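Local atomic coordinates of aspartate aminotransferase (Leishmania major, PDB entry 4H51), a protein that probably transfers the amino group of L-aspartate to 2-oxoglutarate, using a pyridoxal 5'-phosphate cofactor bound as a Schiff base to an active-site lysine. Residues V113-S117 with Y302-P306; A375-C380 with D412-V417; T138-S143 with P188-I194; R336-R341 with M395-H400. The contacts are given in a common frame with arbitrary orientation. Numbering follows the deposited sequence.

Interaction 1: residues V113-S117 with Y302-P306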
loop_
_atom_site.group_PDB
_atom_site.type_symbol
_atom_site.label_atom_id
_atom_site.label_comp_id
_atom_site.label_asym_id
_atom_site.label_seq_id
_atom_site.Cartn_x
_atom_site.Cartn_y
_atom_site.Cartn_z
ATOM N N VAL B 113 -4.768 10.743 7.443
ATOM C CA VAL B 113 -4.008 10.435 6.244
ATOM C C VAL B 113 -4.799 9.437 5.405
ATOM O O VAL B 113 -5.660 8.664 5.956
ATOM C CB VAL B 113 -2.608 9.806 6.553
ATOM C CG1 VAL B 113 -1.657 10.806 7.256
ATOM C CG2 VAL B 113 -2.714 8.530 7.395
ATOM N N GLN B 114 -4.500 9.443 4.102
ATOM C CA GLN B 114 -4.940 8.408 3.196
ATOM C C GLN B 114 -4.135 7.126 3.454
ATOM O O GLN B 114 -2.926 7.169 3.734
ATOM C CB GLN B 114 -4.805 8.901 1.724
ATOM C CG GLN B 114 -5.196 7.874 0.681
ATOM C CD GLN B 114 -5.045 8.367 -0.711
ATOM O OE1 GLN B 114 -5.022 9.576 -0.918
ATOM N NE2 GLN B 114 -4.985 7.436 -1.698
ATOM N N THR B 115 -4.794 5.990 3.355
ATOM C CA THR B 115 -4.185 4.692 3.605
ATOM C C THR B 115 -4.494 3.715 2.481
ATOM O O THR B 115 -5.341 3.975 1.639
ATOM C CB THR B 115 -4.735 4.079 4.910
ATOM O OG1 THR B 115 -6.182 3.934 4.778
ATOM C CG2 THR B 115 -4.367 4.974 6.135
ATOM N N LEU B 116 -3.828 2.553 2.508
ATOM C CA LEU B 116 -4.152 1.474 1.578
ATOM C C LEU B 116 -5.439 0.772 2.032
ATOM O O LEU B 116 -5.421 -0.342 2.546
ATOM C CB LEU B 116 -2.984 0.493 1.434
ATOM C CG LEU B 116 -1.975 0.836 0.323
ATOM C CD1 LEU B 116 -2.622 0.655 -1.049
ATOM C CD2 LEU B 116 -1.353 2.237 0.459
ATOM N N SER B 117 -6.561 1.445 1.825
ATOM C CA SER B 117 -7.868 0.955 2.203
ATOM C C SER B 117 -7.959 0.748 3.723
ATOM O O SER B 117 -7.113 1.269 4.487
ATOM C CB SER B 117 -8.215 -0.308 1.398
ATOM O OG SER B 117 -9.562 -0.196 0.941
ATOM N N TYR B 302 5.828 2.517 1.892
ATOM C CA TYR B 302 5.429 2.590 0.502
ATOM C C TYR B 302 5.504 4.011 -0.051
ATOM O O TYR B 302 5.068 4.240 -1.138
ATOM C CB TYR B 302 4.041 1.990 0.300
ATOM C CG TYR B 302 2.937 2.651 1.070
ATOM C CD1 TYR B 302 2.270 3.753 0.567
ATOM C CD2 TYR B 302 2.605 2.218 2.354
ATOM C CE1 TYR B 302 1.265 4.377 1.292
ATOM C CE2 TYR B 302 1.587 2.832 3.098
ATOM C CZ TYR B 302 0.946 3.932 2.582
ATOM O OH TYR B 302 -0.064 4.557 3.300
ATOM N N THR B 303 6.108 4.938 0.696
ATOM C CA THR B 303 6.306 6.317 0.275
ATOM C C THR B 303 5.013 7.148 0.215
ATOM O O THR B 303 4.886 8.179 0.903
ATOM C CB THR B 303 7.111 6.420 -1.053
ATOM O OG1 THR B 303 8.467 6.061 -0.814
ATOM C CG2 THR B 303 7.098 7.845 -1.578
ATOM N N CYS B 304 4.064 6.743 -0.637
ATOM C CA CYS B 304 2.816 7.490 -0.787
ATOM C C CYS B 304 1.755 6.624 -1.433
ATOM O O CYS B 304 2.094 5.614 -2.111
ATOM C CB CYS B 304 3.040 8.807 -1.531
ATOM S SG CYS B 304 3.636 8.666 -3.227
ATOM N N PRO B 305 0.477 6.974 -1.212
ATOM C CA PRO B 305 -0.579 6.041 -1.594
ATOM C C PRO B 305 -1.033 6.154 -3.051
ATOM O O PRO B 305 -0.790 7.201 -3.695
ATOM C CB PRO B 305 -1.726 6.423 -0.657
ATOM C CG PRO B 305 -1.570 7.907 -0.533
ATOM C CD PRO B 305 -0.080 8.183 -0.549
ATOM N N PRO B 306 -1.720 5.108 -3.562
ATOM C CA PRO B 306 -2.250 5.131 -4.924
ATOM C C PRO B 306 -3.396 6.154 -5.078
ATOM O O PRO B 306 -4.270 6.245 -4.219
ATOM C CB PRO B 306 -2.733 3.693 -5.178
ATOM C CG PRO B 306 -3.030 3.161 -3.801
ATOM C CD PRO B 306 -2.086 3.870 -2.841
HETATM O O HOH W 1 -0.603 7.075 2.594
HETATM O O HOH W 2 -1.784 2.514 4.544
#

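Interaction 2: residues A375-C380 with D412-V417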
loop_
_atom_site.group_PDB
_atom_site.type_symbol
_atom_site.label_atom_id
_atom_site.label_comp_id
_atom_site.label_asym_id
_atom_site.label_seq_id
_atom_site.Cartn_x
_atom_site.Cartn_y
_atom_site.Cartn_z
ATOM N N ALA B 375 -18.698 -29.390 10.987
ATOM C CA ALA B 375 -19.013 -30.483 10.062
ATOM C C ALA B 375 -20.186 -30.106 9.132
ATOM O O ALA B 375 -20.151 -30.407 7.941
ATOM C CB ALA B 375 -19.306 -31.788 10.830
ATOM N N GLN B 376 -21.221 -29.478 9.685
ATOM C CA GLN B 376 -22.309 -28.919 8.873
ATOM C C GLN B 376 -21.883 -27.897 7.820
ATOM O O GLN B 376 -22.411 -27.906 6.688
ATOM C CB GLN B 376 -23.385 -28.332 9.764
ATOM C CG GLN B 376 -24.075 -29.405 10.559
ATOM C CD GLN B 376 -24.942 -28.838 11.652
ATOM O OE1 GLN B 376 -24.760 -27.694 12.074
ATOM N NE2 GLN B 376 -25.873 -29.635 12.138
ATOM N N CYS B 377 -20.956 -27.007 8.165
ATOM C CA CYS B 377 -20.471 -26.046 7.188
ATOM C C CYS B 377 -19.644 -26.749 6.083
ATOM O O CYS B 377 -19.792 -26.455 4.903
ATOM C CB CYS B 377 -19.664 -24.940 7.858
ATOM S SG CYS B 377 -20.598 -23.984 9.097
ATOM N N GLU B 378 -18.782 -27.692 6.475
ATOM C CA GLU B 378 -18.018 -28.515 5.515
ATOM C C GLU B 378 -18.947 -29.251 4.540
ATOM O O GLU B 378 -18.684 -29.278 3.330
ATOM C CB GLU B 378 -17.078 -29.514 6.263
ATOM C CG GLU B 378 -15.742 -28.847 6.575
ATOM C CD GLU B 378 -14.921 -29.537 7.654
ATOM O OE1 GLU B 378 -15.423 -30.508 8.268
ATOM O OE2 GLU B 378 -13.788 -29.062 7.889
ATOM N N TYR B 379 -20.022 -29.826 5.069
ATOM C CA TYR B 379 -21.047 -30.383 4.264
ATOM C C TYR B 379 -21.474 -29.367 3.156
ATOM O O TYR B 379 -21.371 -29.648 1.919
ATOM C CB TYR B 379 -22.254 -30.769 5.143
ATOM C CG TYR B 379 -23.351 -31.372 4.326
ATOM C CD1 TYR B 379 -23.345 -32.740 4.010
ATOM C CD2 TYR B 379 -24.383 -30.589 3.830
ATOM C CE1 TYR B 379 -24.351 -33.302 3.231
ATOM C CE2 TYR B 379 -25.400 -31.146 3.049
ATOM C CZ TYR B 379 -25.374 -32.498 2.738
ATOM O OH TYR B 379 -26.375 -33.045 1.952
ATOM N N CYS B 380 -21.895 -28.177 3.606
ATOM C CA CYS B 380 -22.486 -27.193 2.721
ATOM C C CYS B 380 -21.477 -26.942 1.606
ATOM O O CYS B 380 -21.829 -26.862 0.407
ATOM C CB CYS B 380 -22.816 -25.892 3.497
ATOM S SG CYS B 380 -24.265 -25.898 4.597
ATOM N N ASP B 412 -31.043 -29.360 4.917
ATOM C CA ASP B 412 -30.405 -30.697 4.778
ATOM C C ASP B 412 -29.268 -30.928 5.806
ATOM O O ASP B 412 -29.096 -32.041 6.318
ATOM C CB ASP B 412 -29.765 -30.873 3.391
ATOM C CG ASP B 412 -30.769 -31.085 2.264
ATOM O OD1 ASP B 412 -32.014 -31.121 2.488
ATOM O OD2 ASP B 412 -30.264 -31.209 1.116
ATOM N N ALA B 413 -28.455 -29.899 6.067
ATOM C CA ALA B 413 -27.299 -30.041 6.933
ATOM C C ALA B 413 -27.719 -30.194 8.398
ATOM O O ALA B 413 -27.171 -31.041 9.122
ATOM C CB ALA B 413 -26.343 -28.863 6.775
ATOM N N VAL B 414 -28.700 -29.406 8.829
ATOM C CA VAL B 414 -29.218 -29.479 10.189
ATOM C C VAL B 414 -29.816 -30.865 10.433
ATOM O O VAL B 414 -29.504 -31.519 11.434
ATOM C CB VAL B 414 -30.252 -28.360 10.445
ATOM C CG1 VAL B 414 -30.981 -28.507 11.765
ATOM C CG2 VAL B 414 -29.569 -26.994 10.416
ATOM N N ARG B 415 -30.667 -31.316 9.506
ATOM C CA ARG B 415 -31.356 -32.599 9.650
ATOM C C ARG B 415 -30.466 -33.826 9.552
ATOM O O ARG B 415 -30.712 -34.810 10.236
ATOM C CB ARG B 415 -32.452 -32.713 8.582
ATOM C CG ARG B 415 -33.588 -31.753 8.827
ATOM C CD ARG B 415 -34.569 -31.680 7.668
ATOM N NE ARG B 415 -35.615 -30.701 7.970
ATOM C CZ ARG B 415 -36.714 -30.957 8.664
ATOM N NH1 ARG B 415 -36.944 -32.178 9.125
ATOM N NH2 ARG B 415 -37.599 -29.995 8.888
ATOM N N ASN B 416 -29.471 -33.786 8.675
ATOM C CA ASN B 416 -28.720 -34.986 8.280
ATOM C C ASN B 416 -27.268 -35.065 8.752
ATOM O O ASN B 416 -26.640 -36.122 8.611
ATOM C CB ASN B 416 -28.743 -35.128 6.749
ATOM C CG ASN B 416 -30.153 -35.061 6.164
ATOM O OD1 ASN B 416 -31.157 -35.440 6.813
ATOM N ND2 ASN B 416 -30.239 -34.573 4.926
ATOM N N VAL B 417 -26.735 -33.953 9.277
ATOM C CA VAL B 417 -25.366 -33.878 9.812
ATOM C C VAL B 417 -25.322 -33.259 11.227
ATOM O O VAL B 417 -26.347 -33.084 11.891
ATOM C CB VAL B 417 -24.428 -33.026 8.922
ATOM C CG1 VAL B 417 -22.980 -33.269 9.319
ATOM C CG2 VAL B 417 -24.642 -33.309 7.441
#

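Interaction 3: residues T138-S143 with P188-I194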
loop_
_atom_site.group_PDB
_atom_site.type_symbol
_atom_site.label_atom_id
_atom_site.label_comp_id
_atom_site.label_asym_id
_atom_site.label_seq_id
_atom_site.Cartn_x
_atom_site.Cartn_y
_atom_site.Cartn_z
ATOM N N THR B 138 0.982 -3.755 26.919
ATOM C CA THR B 138 -0.407 -3.267 26.902
ATOM C C THR B 138 -1.265 -4.227 26.067
ATOM O O THR B 138 -0.937 -4.501 24.921
ATOM C CB THR B 138 -0.459 -1.839 26.273
ATOM O OG1 THR B 138 0.352 -0.947 27.015
ATOM C CG2 THR B 138 -1.861 -1.266 26.215
ATOM N N PRO B 139 -2.370 -4.742 26.643
ATOM C CA PRO B 139 -3.288 -5.562 25.837
ATOM C C PRO B 139 -3.949 -4.761 24.735
ATOM O O PRO B 139 -4.274 -3.564 24.922
ATOM C CB PRO B 139 -4.328 -6.076 26.857
ATOM C CG PRO B 139 -4.098 -5.331 28.104
ATOM C CD PRO B 139 -2.900 -4.449 27.989
ATOM N N ILE B 140 -4.168 -5.425 23.601
ATOM C CA ILE B 140 -4.964 -4.894 22.542
ATOM C C ILE B 140 -6.044 -5.928 22.342
ATOM O O ILE B 140 -5.736 -7.129 22.189
ATOM C CB ILE B 140 -4.136 -4.543 21.270
ATOM C CG1 ILE B 140 -5.000 -4.050 20.121
ATOM C CG2 ILE B 140 -3.310 -5.751 20.782
ATOM C CD1 ILE B 140 -4.192 -3.209 19.125
ATOM N N TYR B 141 -7.299 -5.459 22.361
ATOM C CA TYR B 141 -8.448 -6.323 22.378
ATOM C C TYR B 141 -9.205 -6.425 21.067
ATOM O O TYR B 141 -9.557 -5.436 20.464
ATOM C CB TYR B 141 -9.405 -5.867 23.471
ATOM C CG TYR B 141 -9.009 -6.270 24.853
ATOM C CD1 TYR B 141 -8.147 -5.491 25.639
ATOM C CD2 TYR B 141 -9.545 -7.400 25.413
ATOM C CE1 TYR B 141 -7.787 -5.908 26.904
ATOM C CE2 TYR B 141 -9.232 -7.806 26.684
ATOM C CZ TYR B 141 -8.351 -7.071 27.425
ATOM O OH TYR B 141 -8.095 -7.525 28.697
ATOM N N LEU B 142 -9.508 -7.659 20.690
ATOM C CA LEU B 142 -10.328 -7.979 19.541
ATOM C C LEU B 142 -11.640 -8.621 19.998
ATOM O O LEU B 142 -11.683 -9.266 21.018
ATOM C CB LEU B 142 -9.555 -8.974 18.675
ATOM C CG LEU B 142 -8.180 -8.555 18.123
ATOM C CD1 LEU B 142 -7.566 -9.681 17.276
ATOM C CD2 LEU B 142 -8.330 -7.290 17.282
ATOM N N SER B 143 -12.703 -8.476 19.219
ATOM C CA SER B 143 -13.960 -9.127 19.520
ATOM C C SER B 143 -13.858 -10.661 19.336
ATOM O O SER B 143 -13.147 -11.179 18.471
ATOM C CB SER B 143 -15.103 -8.542 18.678
ATOM O OG SER B 143 -14.906 -8.772 17.290
ATOM N N PRO B 188 -6.836 -3.910 32.180
ATOM C CA PRO B 188 -6.171 -2.820 32.873
ATOM C C PRO B 188 -6.513 -1.506 32.211
ATOM O O PRO B 188 -6.762 -1.472 31.003
ATOM C CB PRO B 188 -4.673 -3.114 32.684
ATOM C CG PRO B 188 -4.610 -4.081 31.572
ATOM C CD PRO B 188 -5.898 -4.832 31.535
ATOM N N ASP B 189 -6.556 -0.440 32.999
ATOM C CA ASP B 189 -6.804 0.881 32.449
ATOM C C ASP B 189 -5.791 1.173 31.376
ATOM O O ASP B 189 -4.639 0.752 31.469
ATOM C CB ASP B 189 -6.636 1.953 33.506
ATOM C CG ASP B 189 -7.785 2.029 34.484
ATOM O OD1 ASP B 189 -8.563 1.090 34.657
ATOM O OD2 ASP B 189 -7.885 3.069 35.134
ATOM N N GLY B 190 -6.212 1.908 30.354
ATOM C CA GLY B 190 -5.337 2.260 29.264
ATOM C C GLY B 190 -4.988 1.100 28.337
ATOM O O GLY B 190 -3.867 1.028 27.878
ATOM N N SER B 191 -5.922 0.193 28.097
ATOM C CA SER B 191 -5.774 -0.821 27.070
ATOM C C SER B 191 -6.329 -0.309 25.722
ATOM O O SER B 191 -6.970 0.754 25.655
ATOM C CB SER B 191 -6.492 -2.091 27.447
ATOM O OG SER B 191 -5.972 -2.647 28.642
ATOM N N VAL B 192 -6.017 -1.012 24.643
ATOM C CA VAL B 192 -6.530 -0.684 23.324
ATOM C C VAL B 192 -7.660 -1.628 22.930
ATOM O O VAL B 192 -7.505 -2.844 23.082
ATOM C CB VAL B 192 -5.437 -0.773 22.274
ATOM C CG1 VAL B 192 -6.003 -0.299 20.920
ATOM C CG2 VAL B 192 -4.251 0.096 22.659
ATOM N N PHE B 193 -8.790 -1.091 22.458
ATOM C CA PHE B 193 -9.907 -1.911 21.997
ATOM C C PHE B 193 -10.201 -1.610 20.548
ATOM O O PHE B 193 -10.520 -0.455 20.203
ATOM C CB PHE B 193 -11.159 -1.655 22.808
ATOM C CG PHE B 193 -11.156 -2.345 24.128
ATOM C CD1 PHE B 193 -10.348 -1.877 25.163
ATOM C CD2 PHE B 193 -11.862 -3.509 24.311
ATOM C CE1 PHE B 193 -10.317 -2.535 26.373
ATOM C CE2 PHE B 193 -11.819 -4.162 25.512
ATOM C CZ PHE B 193 -11.013 -3.684 26.543
ATOM N N ILE B 194 -10.129 -2.651 19.714
ATOM C CA ILE B 194 -10.602 -2.573 18.318
ATOM C C ILE B 194 -12.082 -2.948 18.290
ATOM O O ILE B 194 -12.447 -4.083 18.560
ATOM C CB ILE B 194 -9.754 -3.432 17.396
ATOM C CG1 ILE B 194 -8.300 -2.942 17.424
ATOM C CG2 ILE B 194 -10.322 -3.440 15.966
ATOM C CD1 ILE B 194 -7.374 -3.668 16.464
HETATM O O HOH W 3 -12.174 -6.567 16.983
#

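Interaction 4: residues R336-R341 with M395-H400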
loop_
_atom_site.group_PDB
_atom_site.type_symbol
_atom_site.label_atom_id
_atom_site.label_comp_id
_atom_site.label_asym_id
_atom_site.label_seq_id
_atom_site.Cartn_x
_atom_site.Cartn_y
_atom_site.Cartn_z
ATOM N N ARG B 336 -31.199 -4.719 -1.232
ATOM C CA ARG B 336 -31.152 -6.024 -1.910
ATOM C C ARG B 336 -30.649 -7.100 -0.960
ATOM O O ARG B 336 -31.115 -8.245 -0.981
ATOM C CB ARG B 336 -30.287 -5.988 -3.183
ATOM C CG ARG B 336 -30.539 -7.156 -4.137
ATOM C CD ARG B 336 -29.463 -7.290 -5.208
ATOM N NE ARG B 336 -28.289 -7.985 -4.654
ATOM C CZ ARG B 336 -28.228 -9.291 -4.377
ATOM N NH1 ARG B 336 -29.255 -10.105 -4.629
ATOM N NH2 ARG B 336 -27.108 -9.793 -3.853
ATOM N N ILE B 337 -29.692 -6.733 -0.130
ATOM C CA ILE B 337 -29.188 -7.659 0.901
ATOM C C ILE B 337 -30.310 -8.059 1.826
ATOM O O ILE B 337 -30.458 -9.245 2.164
ATOM C CB ILE B 337 -28.032 -7.050 1.714
ATOM C CG1 ILE B 337 -26.820 -6.801 0.777
ATOM C CG2 ILE B 337 -27.633 -7.994 2.862
ATOM C CD1 ILE B 337 -25.713 -5.953 1.378
ATOM N N ARG B 338 -31.102 -7.083 2.274
ATOM C CA ARG B 338 -32.246 -7.417 3.111
ATOM C C ARG B 338 -33.219 -8.370 2.450
ATOM O O ARG B 338 -33.743 -9.243 3.137
ATOM C CB ARG B 338 -33.029 -6.178 3.537
ATOM C CG ARG B 338 -32.380 -5.313 4.581
ATOM C CD ARG B 338 -33.346 -4.153 4.873
ATOM N NE ARG B 338 -32.483 -3.055 5.159
ATOM C CZ ARG B 338 -32.285 -1.953 4.448
ATOM N NH1 ARG B 338 -33.036 -1.555 3.427
ATOM N NH2 ARG B 338 -31.344 -1.159 4.904
ATOM N N THR B 339 -33.493 -8.200 1.142
ATOM C CA THR B 339 -34.382 -9.081 0.411
ATOM C C THR B 339 -33.822 -10.500 0.348
ATOM O O THR B 339 -34.581 -11.463 0.450
ATOM C CB THR B 339 -34.815 -8.570 -1.012
ATOM O OG1 THR B 339 -33.756 -8.690 -1.990
ATOM C CG2 THR B 339 -35.275 -7.113 -0.939
ATOM N N MET B 340 -32.497 -10.626 0.257
ATOM C CA MET B 340 -31.875 -11.966 0.293
ATOM C C MET B 340 -32.021 -12.611 1.684
ATOM O O MET B 340 -32.288 -13.808 1.805
ATOM C CB MET B 340 -30.385 -11.856 -0.124
ATOM C CG MET B 340 -30.189 -11.455 -1.597
ATOM S SD MET B 340 -30.966 -12.566 -2.793
ATOM C CE MET B 340 -32.584 -11.831 -3.205
ATOM N N ARG B 341 -31.875 -11.830 2.735
ATOM C CA ARG B 341 -32.003 -12.400 4.086
ATOM C C ARG B 341 -33.449 -12.869 4.307
ATOM O O ARG B 341 -33.715 -13.961 4.804
ATOM C CB ARG B 341 -31.647 -11.383 5.150
ATOM C CG ARG B 341 -30.246 -10.861 5.156
ATOM C CD ARG B 341 -30.161 -9.756 6.187
ATOM N NE ARG B 341 -28.802 -9.261 6.320
ATOM C CZ ARG B 341 -27.800 -9.907 6.909
ATOM N NH1 ARG B 341 -27.995 -11.094 7.478
ATOM N NH2 ARG B 341 -26.584 -9.356 6.933
ATOM N N MET B 395 -24.243 -12.755 2.479
ATOM C CA MET B 395 -25.600 -12.672 2.023
ATOM C C MET B 395 -25.716 -11.762 0.833
ATOM O O MET B 395 -26.611 -11.917 0.018
ATOM C CB MET B 395 -26.550 -12.205 3.144
ATOM C CG MET B 395 -26.419 -12.973 4.448
ATOM S SD MET B 395 -26.905 -14.724 4.327
ATOM C CE MET B 395 -28.691 -14.643 4.200
ATOM N N ALA B 396 -24.751 -10.859 0.669
ATOM C CA ALA B 396 -24.749 -9.976 -0.493
ATOM C C ALA B 396 -24.305 -10.713 -1.759
ATOM O O ALA B 396 -24.410 -10.179 -2.853
ATOM C CB ALA B 396 -23.812 -8.796 -0.225
ATOM N N GLY B 397 -23.836 -11.943 -1.608
ATOM C CA GLY B 397 -23.466 -12.768 -2.766
ATOM C C GLY B 397 -24.594 -13.606 -3.319
ATOM O O GLY B 397 -24.414 -14.297 -4.323
ATOM N N LEU B 398 -25.738 -13.564 -2.630
ATOM C CA LEU B 398 -26.898 -14.357 -2.990
ATOM C C LEU B 398 -27.728 -13.751 -4.122
ATOM O O LEU B 398 -27.768 -12.538 -4.317
ATOM C CB LEU B 398 -27.811 -14.535 -1.782
ATOM C CG LEU B 398 -27.341 -15.413 -0.661
ATOM C CD1 LEU B 398 -28.258 -15.257 0.565
ATOM C CD2 LEU B 398 -27.178 -16.873 -1.103
ATOM N N THR B 399 -28.410 -14.630 -4.830
ATOM C CA THR B 399 -29.526 -14.292 -5.703
ATOM C C THR B 399 -30.776 -14.968 -5.129
ATOM O O THR B 399 -30.677 -15.847 -4.254
ATOM C CB THR B 399 -29.267 -14.799 -7.125
ATOM O OG1 THR B 399 -29.322 -16.232 -7.159
ATOM C CG2 THR B 399 -27.891 -14.262 -7.674
ATOM N N HIS B 400 -31.951 -14.555 -5.595
ATOM C CA HIS B 400 -33.193 -15.238 -5.225
ATOM C C HIS B 400 -32.972 -16.726 -5.268
ATOM O O HIS B 400 -33.230 -17.439 -4.299
ATOM C CB HIS B 400 -34.332 -14.833 -6.165
ATOM C CG HIS B 400 -35.616 -15.598 -5.929
ATOM N ND1 HIS B 400 -36.452 -15.317 -4.894
ATOM C CD2 HIS B 400 -36.179 -16.683 -6.609
ATOM C CE1 HIS B 400 -37.492 -16.171 -4.917
ATOM N NE2 HIS B 400 -37.331 -17.002 -5.975
#

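Interaction 1: residues V113-S117 with Y302-P306
L116 lays its CD2 methyl over one face of the Y302 ring, 3.7 Å from the ring centroid. Its other methyl, CD1 of L116, lies 3.7 Å from CD of P306: a branched side chain can touch the flat aromatic ring and the rigid proline ring at once. Y302 itself ends in a hydroxyl that meets the strand through water. One water accepts from Y302 OH at 2.7 Å and donates to Q114 O at 2.6 Å; a second takes the amide hydrogen of L116 N at 2.9 Å and donates to Y302 OH at 2.9 Å. In this fold-type I aminotransferase, residues 113-116 lie on the outermost strand of the large mixed sheet, just ahead of a helix; OG of S117 is hydrogen-bonded to the phosphate of the pyridoxal-lysine at 265. L116 centres an inverse gamma turn. Q114 runs its extended side chain beside P305 (CD to CG 3.5 Å) and makes a weak hydrogen bond from NE2 to P306 O at 2.9 Å, while its OE1 accepts from the amide of Y89. Residues 302-306, the loop between helices 287-299 and 307-318, also belong to the dimer interface: Y302 packs on L116 of the second subunit, and P306 on its counterpart there.

Interaction 2: residues A375-C380 with D412-V417
Helix 375-380 and helix 412-416 cross obliquely, their N-to-C directions 133° apart and their axes 9.5 Å apart at closest approach. The backbones come nearest at Q376 and A413, whose CA atoms are 5.5 Å apart. A413 suits this spot because its small CB allows the approach while still touching CD2 of Y379 at 3.9 Å and SG of C380 at 4.2 Å. Y379 points at the partner helix, where its ring meets V417 and A413; CD1 of Y379 lies 3.7 Å from CG2 of V417, a methyl that also makes an off-centre CH-pi contact, 4.2 Å from the ring centroid. This is helix-helix packing in the small, C-terminal part of an aspartate aminotransferase subunit: 412-416 belongs to the last helix, and V417, the last modelled residue, turns its side chain toward 375-380. Q376 works at the partly exposed border, where a long amide can pack with its methylenes and bond with its end. CG of Q376 lies 4.0 Å from CB of V417, and its NE2 gives a weak 3.5 Å hydrogen bond to V417 O, while OE1 accepts from the amide of S373. The ring of Y379 is also stacked with that of H383.

Interaction 3: residues T138-S143 with P188-I194
P188 begins the second segment at the surface, its CG 3.7 Å from CG of P139, so two proline rings touch where the strands have yet to pair. Two residues on, G190 has positive phi, a conformation that favours glycine, and its O lies 3.5 Å from CG2 of T138. S191 turns its hydroxyl back on its own segment, OG donating to P188 O at 2.8 Å. With V192 the parallel pairing starts: V192 N donates to P139 O at 3.1 Å, and V192 O accepts from Y141 N at 2.7 Å. The CG1 methyl of V192 meets CD1 of I140 at 3.9 Å, on the sheet face covered by helix 148-156. F193 projects from the other face and forms an offset stack with Y141, centroids 4.4 Å apart and planes at only 2°, an overlap made possible by their being bridged neighbours with similar chi1 angles (-79° and -78°). I194 continues the ladder through I194 N to Y141 O at 2.9 Å, and its CD1 reaches CD2 of L142 at 3.8 Å. These are central strands of the large sheet of the cofactor-binding domain. A water takes over where S143 N and I194 O, 4.4 Å apart, are too distant for a direct bond; before it, direct amide bonds fix the parallel register, with aliphatic pairs packing on the V192 face and the aromatic stack on the F193 face.

Interaction 4: residues R336-R341 with M395-H400
M340 sits at the middle of this contact, where a short 3-10 turn, residues 395-397, between strand 392-394 and helix 400-416, packs against the long helix 320-350 of the aminotransferase fold. Its flexible thioether follows the bending loop: SD of M340 lies 3.9 Å from CB of L398, and SD of M340 is 3.4 Å from C of T399. One helical turn back, I337 fills the space beside A396, CG1 to CB at 3.7 Å; alanine suits the place because a small side chain lets the backbones approach, with CA atoms 5.2 Å apart. M395 places its CG over one face of the R341 guanidinium, 3.9 Å from NH1. The guanidinium nitrogens of R341 donate to the carbonyls of G365, F367 and V360. Toward the end of the loop, T399 takes the N-cap position of helix 400-416. At the polar edge R336 reaches the carbonyl of L398, just after the 3-10 turn: NH1 and NH2 of R336 each donate to L398 O, both at 2.9 Å.

How the interactions relate
Interactions 1, 3 and 4 are buried, whereas interaction 2 is only partly so and lies at the chain's C-terminal end. Interactions 1 and 3 reach the same mixed sheet, at its edge and in its interior, with nearest atoms about 13 Å apart. Interior pairing relies on direct backbone bonds; the edge strand instead meets a loop through water and side chains, next to the second subunit. Interactions 2 and 4 alternate along the chain, and both involve helix 400-416: interaction 4 holds its beginning, interaction 2 its end. Interaction 4 joins helix to loop through methionine packing and arginine-carbonyl bonds; interaction 2 joins helix to helix, mostly through apolar contacts.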